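Local coordinates for protein pseudoalteromonas arctica PAMC 21717 (PDB 5YL7) that probably cleaves peptide bonds as a cold-active, calcium-binding serine protease of the subtilase family, at residues Val197-Asn202 with Met282-Val287; Val35-Leu40 with Ala165-Met170. All blocks are in the same frame, centred on the assembly; numbering follows the deposited sequence.

Interaction 1: residues Val197-Asn202 with Met282-Val287; sequences VIAAGN and MAAPHV
V197 and A199 rest on A284 and V287 where 197-199, the end of its strand, runs nearly antiparallel to the helical segment 282-287, the axes of these segments 7.0 Å apart at an angle of 164°. The close packing centres on A284. Its methyl CB drops onto the strand backbone, 3.7 Å from A199 N, and A199 CB comes to 4.2 Å from A284 CB. Alanine suits both places, since a single methyl lets A284 CB lie directly on the strand backbone with A199 CB beside it. V197 makes the next contact along: CG1, turned anti to the backbone N (chi1 -180°), touches V287 CG1 at 3.8 Å and lies 3.6 Å from A284 O. V221 of the next strand packs against both valines. I198 faces away, onto M170.

Beyond A199 the chain leaves the helix, and G201 and N202 are partly exposed. G201 has backbone angles (phi 103°) at which a side chain would press on the carbonyl O of A200. G201 N and N202 OD1 are both hydrogen-bonded to T280 OG1, just before the helical segment; in subtilisins the asparagine of this AAGN sequence lines the oxyanion hole, and N202 probably does likewise. P285 and the ring of H286 lie on the side of the helix turned from the strand, toward helix 100-109 and H13.

The bonds to T280 tie loop 200-202 to the start of the helix, which also carries S281, the probable nucleophile of a Ser-His-Asp triad. No hydrogen bond joins strand and helix: the methyl groups of V197, A199, A284 and V287 meet one another and the backbone, so the contact rests on close fit rather than on directed bonds.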
loop_
_atom_site.group_PDB
_atom_site.type_symbol
_atom_site.label_atom_id
_atom_site.label_comp_id
_atom_site.label_asym_id
_atom_site.label_seq_id
_atom_site.Cartn_x
_atom_site.Cartn_y
_atom_site.Cartn_z
ATOM N N VAL A 197 1.613 -3.687 7.070
ATOM C CA VAL A 197 2.685 -3.111 6.273
ATOM C C VAL A 197 2.431 -1.655 6.091
ATOM O O VAL A 197 1.337 -1.265 5.695
ATOM C CB VAL A 197 2.726 -3.861 4.897
ATOM C CG1 VAL A 197 3.864 -3.277 4.035
ATOM C CG2 VAL A 197 2.962 -5.359 5.098
ATOM N N ILE A 198 3.475 -0.819 6.348
ATOM C CA ILE A 198 3.308 0.619 6.455
ATOM C C ILE A 198 4.413 1.347 5.717
ATOM O O ILE A 198 5.585 0.942 5.706
ATOM C CB ILE A 198 3.295 1.071 7.930
ATOM C CG1 ILE A 198 2.200 0.279 8.676
ATOM C CG2 ILE A 198 3.063 2.579 8.010
ATOM C CD1 ILE A 198 2.039 0.609 10.143
ATOM N N ALA A 199 4.011 2.422 5.018
ATOM C CA ALA A 199 4.959 3.372 4.426
ATOM C C ALA A 199 5.669 4.184 5.466
ATOM O O ALA A 199 5.050 4.814 6.324
ATOM C CB ALA A 199 4.256 4.281 3.499
ATOM N N ALA A 200 7.011 4.289 5.357
ATOM C CA ALA A 200 7.799 5.016 6.436
ATOM C C ALA A 200 7.686 6.450 6.330
ATOM O O ALA A 200 8.087 7.162 7.352
ATOM C CB ALA A 200 9.233 4.612 6.348
ATOM N N GLY A 201 7.216 7.062 5.263
ATOM C CA GLY A 201 7.096 8.511 5.089
ATOM C C GLY A 201 8.174 9.121 4.205
ATOM O O GLY A 201 9.177 8.520 3.903
ATOM N N ASN A 202 7.942 10.362 3.798
ATOM C CA ASN A 202 8.603 11.007 2.656
ATOM C C ASN A 202 9.244 12.319 3.070
ATOM O O ASN A 202 9.295 13.242 2.252
ATOM C CB ASN A 202 7.669 11.243 1.513
ATOM C CG ASN A 202 6.934 10.002 1.078
ATOM O OD1 ASN A 202 7.435 8.831 1.132
ATOM N ND2 ASN A 202 5.699 10.192 0.582
ATOM N N MET A 282 4.161 3.978 -2.422
ATOM C CA MET A 282 4.267 3.093 -3.571
ATOM C C MET A 282 5.126 1.916 -3.230
ATOM O O MET A 282 4.933 0.813 -3.763
ATOM C CB MET A 282 4.802 3.815 -4.793
ATOM C CG MET A 282 3.823 4.713 -5.598
ATOM S SD MET A 282 3.174 6.141 -4.719
ATOM C CE MET A 282 1.541 5.551 -4.317
ATOM N N ALA A 283 6.094 2.099 -2.326
ATOM C CA ALA A 283 6.944 0.981 -1.863
ATOM C C ALA A 283 6.161 0.009 -1.000
ATOM O O ALA A 283 6.257 -1.219 -1.159
ATOM C CB ALA A 283 8.132 1.582 -1.101
ATOM N N ALA A 284 5.377 0.515 -0.058
ATOM C CA ALA A 284 4.584 -0.350 0.842
ATOM C C ALA A 284 3.735 -1.393 0.138
ATOM O O ALA A 284 3.828 -2.560 0.545
ATOM C CB ALA A 284 3.781 0.506 1.830
ATOM N N PRO A 285 2.990 -1.058 -0.884
ATOM C CA PRO A 285 2.093 -2.130 -1.512
ATOM C C PRO A 285 2.921 -3.150 -2.230
ATOM O O PRO A 285 2.407 -4.269 -2.415
ATOM C CB PRO A 285 1.162 -1.336 -2.396
ATOM C CG PRO A 285 1.909 -0.030 -2.626
ATOM C CD PRO A 285 2.523 0.278 -1.337
ATOM N N HIS A 286 4.136 -2.866 -2.670
ATOM C CA HIS A 286 5.012 -3.953 -3.145
ATOM C C HIS A 286 5.218 -4.942 -2.055
ATOM O O HIS A 286 5.170 -6.196 -2.266
ATOM C CB HIS A 286 6.331 -3.409 -3.671
ATOM C CG HIS A 286 6.286 -2.705 -5.011
ATOM N ND1 HIS A 286 6.042 -1.370 -5.172
ATOM C CD2 HIS A 286 6.479 -3.200 -6.285
ATOM C CE1 HIS A 286 6.097 -1.115 -6.480
ATOM N NE2 HIS A 286 6.378 -2.189 -7.175
ATOM N N VAL A 287 5.537 -4.475 -0.848
ATOM C CA VAL A 287 5.781 -5.350 0.284
ATOM C C VAL A 287 4.485 -6.059 0.747
ATOM O O VAL A 287 4.555 -7.264 1.053
ATOM C CB VAL A 287 6.451 -4.580 1.416
ATOM C CG1 VAL A 287 6.707 -5.445 2.645
ATOM C CG2 VAL A 287 7.689 -3.930 0.916
#

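Interaction 2: residues Val35-Leu40 with Ala165-Met170; sequences VVVAVL and ADVINM
V36 N is gripped by D166 OD2 at 2.9 Å, in a nearly straight bond (167°) to the oxygen's anti lone pair; with D166 CG beside its own backbone N (chi1 -55°), the carboxylate can reach back along the edge of the strand. V36 O receives two donors, D166 N at 2.8 Å and the longer V167 N at 3.2 Å, as the chain bends into strand 167-170. From there the pairing is parallel: A38 N to V167 O, N169 N to A38 O and L40 N to N169 O, with V37 CA and I168 CA adding CH contacts to V167 O and A38 O.

Apolar contacts occupy both faces. V37 and V167 lie side by side on one, branched residues that suit a strand. On the other, A38 CB, which also touches A150, meets A165 CB of the preceding loop at 3.7 Å, and L40 CD1 reaches I168 CG2 at 4.1 Å while L40 CB runs alongside M170 CG.

These central strands are sandwiched by helices: 100-109 and 280-297 pack on the face of V37, V39 and N169, helix 140-150 on that of A38, L40 and M170, and strand 126-131 pairs with the far edge of 35-40.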
loop_
_atom_site.group_PDB
_atom_site.type_symbol
_atom_site.label_atom_id
_atom_site.label_comp_id
_atom_site.label_asym_id
_atom_site.label_seq_id
_atom_site.Cartn_x
_atom_site.Cartn_y
_atom_site.Cartn_z
ATOM N N VAL A 35 -5.730 -15.139 -0.853
ATOM C CA VAL A 35 -5.303 -14.173 0.176
ATOM C C VAL A 35 -6.031 -12.862 -0.025
ATOM O O VAL A 35 -6.377 -12.473 -1.133
ATOM C CB VAL A 35 -3.756 -13.999 0.050
ATOM C CG1 VAL A 35 -3.275 -13.061 1.107
ATOM C CG2 VAL A 35 -3.063 -15.333 0.154
ATOM N N VAL A 36 -6.295 -12.196 1.120
ATOM C CA VAL A 36 -6.999 -10.926 1.153
ATOM C C VAL A 36 -6.079 -9.841 1.720
ATOM O O VAL A 36 -5.499 -10.024 2.802
ATOM C CB VAL A 36 -8.295 -11.029 1.972
ATOM C CG1 VAL A 36 -8.982 -9.685 2.113
ATOM C CG2 VAL A 36 -9.239 -12.021 1.325
ATOM N N VAL A 37 -5.976 -8.747 0.971
ATOM C CA VAL A 37 -5.224 -7.565 1.388
ATOM C C VAL A 37 -6.145 -6.432 1.582
ATOM O O VAL A 37 -6.843 -6.028 0.646
ATOM C CB VAL A 37 -4.079 -7.214 0.372
ATOM C CG1 VAL A 37 -3.284 -6.008 0.864
ATOM C CG2 VAL A 37 -3.182 -8.407 0.081
ATOM N N ALA A 38 -6.170 -5.822 2.778
ATOM C CA ALA A 38 -6.943 -4.591 3.016
ATOM C C ALA A 38 -6.052 -3.398 2.718
ATOM O O ALA A 38 -4.943 -3.307 3.248
ATOM C CB ALA A 38 -7.505 -4.606 4.418
ATOM N N VAL A 39 -6.546 -2.486 1.914
ATOM C CA VAL A 39 -5.825 -1.255 1.538
ATOM C C VAL A 39 -6.526 -0.110 2.221
ATOM O O VAL A 39 -7.688 0.207 1.882
ATOM C CB VAL A 39 -5.761 -1.085 0.029
ATOM C CG1 VAL A 39 -5.273 0.270 -0.338
ATOM C CG2 VAL A 39 -4.929 -2.170 -0.579
ATOM N N LEU A 40 -5.888 0.475 3.244
ATOM C CA LEU A 40 -6.464 1.556 4.054
ATOM C C LEU A 40 -5.994 2.845 3.471
ATOM O O LEU A 40 -4.796 3.149 3.579
ATOM C CB LEU A 40 -6.035 1.405 5.520
ATOM C CG LEU A 40 -6.876 0.467 6.374
ATOM C CD1 LEU A 40 -6.838 -0.960 5.852
ATOM C CD2 LEU A 40 -6.359 0.476 7.813
ATOM N N ALA A 165 -8.870 -9.655 6.471
ATOM C CA ALA A 165 -7.615 -9.558 5.716
ATOM C C ALA A 165 -6.490 -10.344 6.309
ATOM O O ALA A 165 -6.326 -10.376 7.524
ATOM C CB ALA A 165 -7.220 -8.123 5.494
ATOM N N ASP A 166 -5.679 -10.924 5.474
ATOM C CA ASP A 166 -4.395 -11.478 5.843
ATOM C C ASP A 166 -3.277 -10.448 5.995
ATOM O O ASP A 166 -2.360 -10.594 6.765
ATOM C CB ASP A 166 -3.980 -12.511 4.778
ATOM C CG ASP A 166 -5.014 -13.566 4.557
ATOM O OD1 ASP A 166 -5.135 -14.385 5.472
ATOM O OD2 ASP A 166 -5.776 -13.597 3.601
ATOM N N VAL A 167 -3.452 -9.368 5.225
ATOM C CA VAL A 167 -2.402 -8.314 5.124
ATOM C C VAL A 167 -3.159 -6.967 5.165
ATOM O O VAL A 167 -4.179 -6.848 4.483
ATOM C CB VAL A 167 -1.631 -8.429 3.823
ATOM C CG1 VAL A 167 -0.577 -7.336 3.700
ATOM C CG2 VAL A 167 -1.066 -9.792 3.616
ATOM N N ILE A 168 -2.630 -6.009 5.903
ATOM C CA ILE A 168 -3.076 -4.593 5.830
ATOM C C ILE A 168 -1.959 -3.829 5.206
ATOM O O ILE A 168 -0.774 -3.943 5.603
ATOM C CB ILE A 168 -3.404 -4.060 7.206
ATOM C CG1 ILE A 168 -4.807 -4.591 7.659
ATOM C CG2 ILE A 168 -3.338 -2.576 7.307
ATOM C CD1 ILE A 168 -5.043 -4.429 9.127
ATOM N N ASN A 169 -2.300 -2.958 4.263
ATOM C CA ASN A 169 -1.397 -1.915 3.724
ATOM C C ASN A 169 -1.845 -0.557 4.153
ATOM O O ASN A 169 -3.006 -0.171 3.930
ATOM C CB ASN A 169 -1.347 -2.015 2.180
ATOM C CG ASN A 169 -0.328 -1.088 1.602
ATOM O OD1 ASN A 169 0.835 -1.455 1.442
ATOM N ND2 ASN A 169 -0.728 0.195 1.343
ATOM N N MET A 170 -0.956 0.211 4.769
ATOM C CA MET A 170 -1.201 1.616 5.135
ATOM C C MET A 170 -0.136 2.443 4.504
ATOM O O MET A 170 0.976 2.725 5.026
ATOM C CB MET A 170 -1.169 1.875 6.662
ATOM C CG MET A 170 -2.484 1.341 7.285
ATOM S SD MET A 170 -2.701 1.941 9.010
ATOM C CE MET A 170 -1.898 0.761 9.276
#

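Both interactions are buried in the same alpha/beta core, and the seven-stranded parallel sheet joins them: strand 167-170 of interaction 2 pairs with strand 195-199 of interaction 1, the backbone of V197 hydrogen-bonded to those of I168 and M170. Interaction 2 lies within the sheet and is chiefly backbone hydrogen bonding; interaction 1 lies between sheet and helix, buries far less surface (181 against 519 Å²), has no hydrogen bond across it and rests on methyl packing. N169 bridges the two, its side chain lying against A284. Their strand ends probably serve one site: strand 36-41 ends at D41 of the likely triad, and the loop after 195-199 lies near S281.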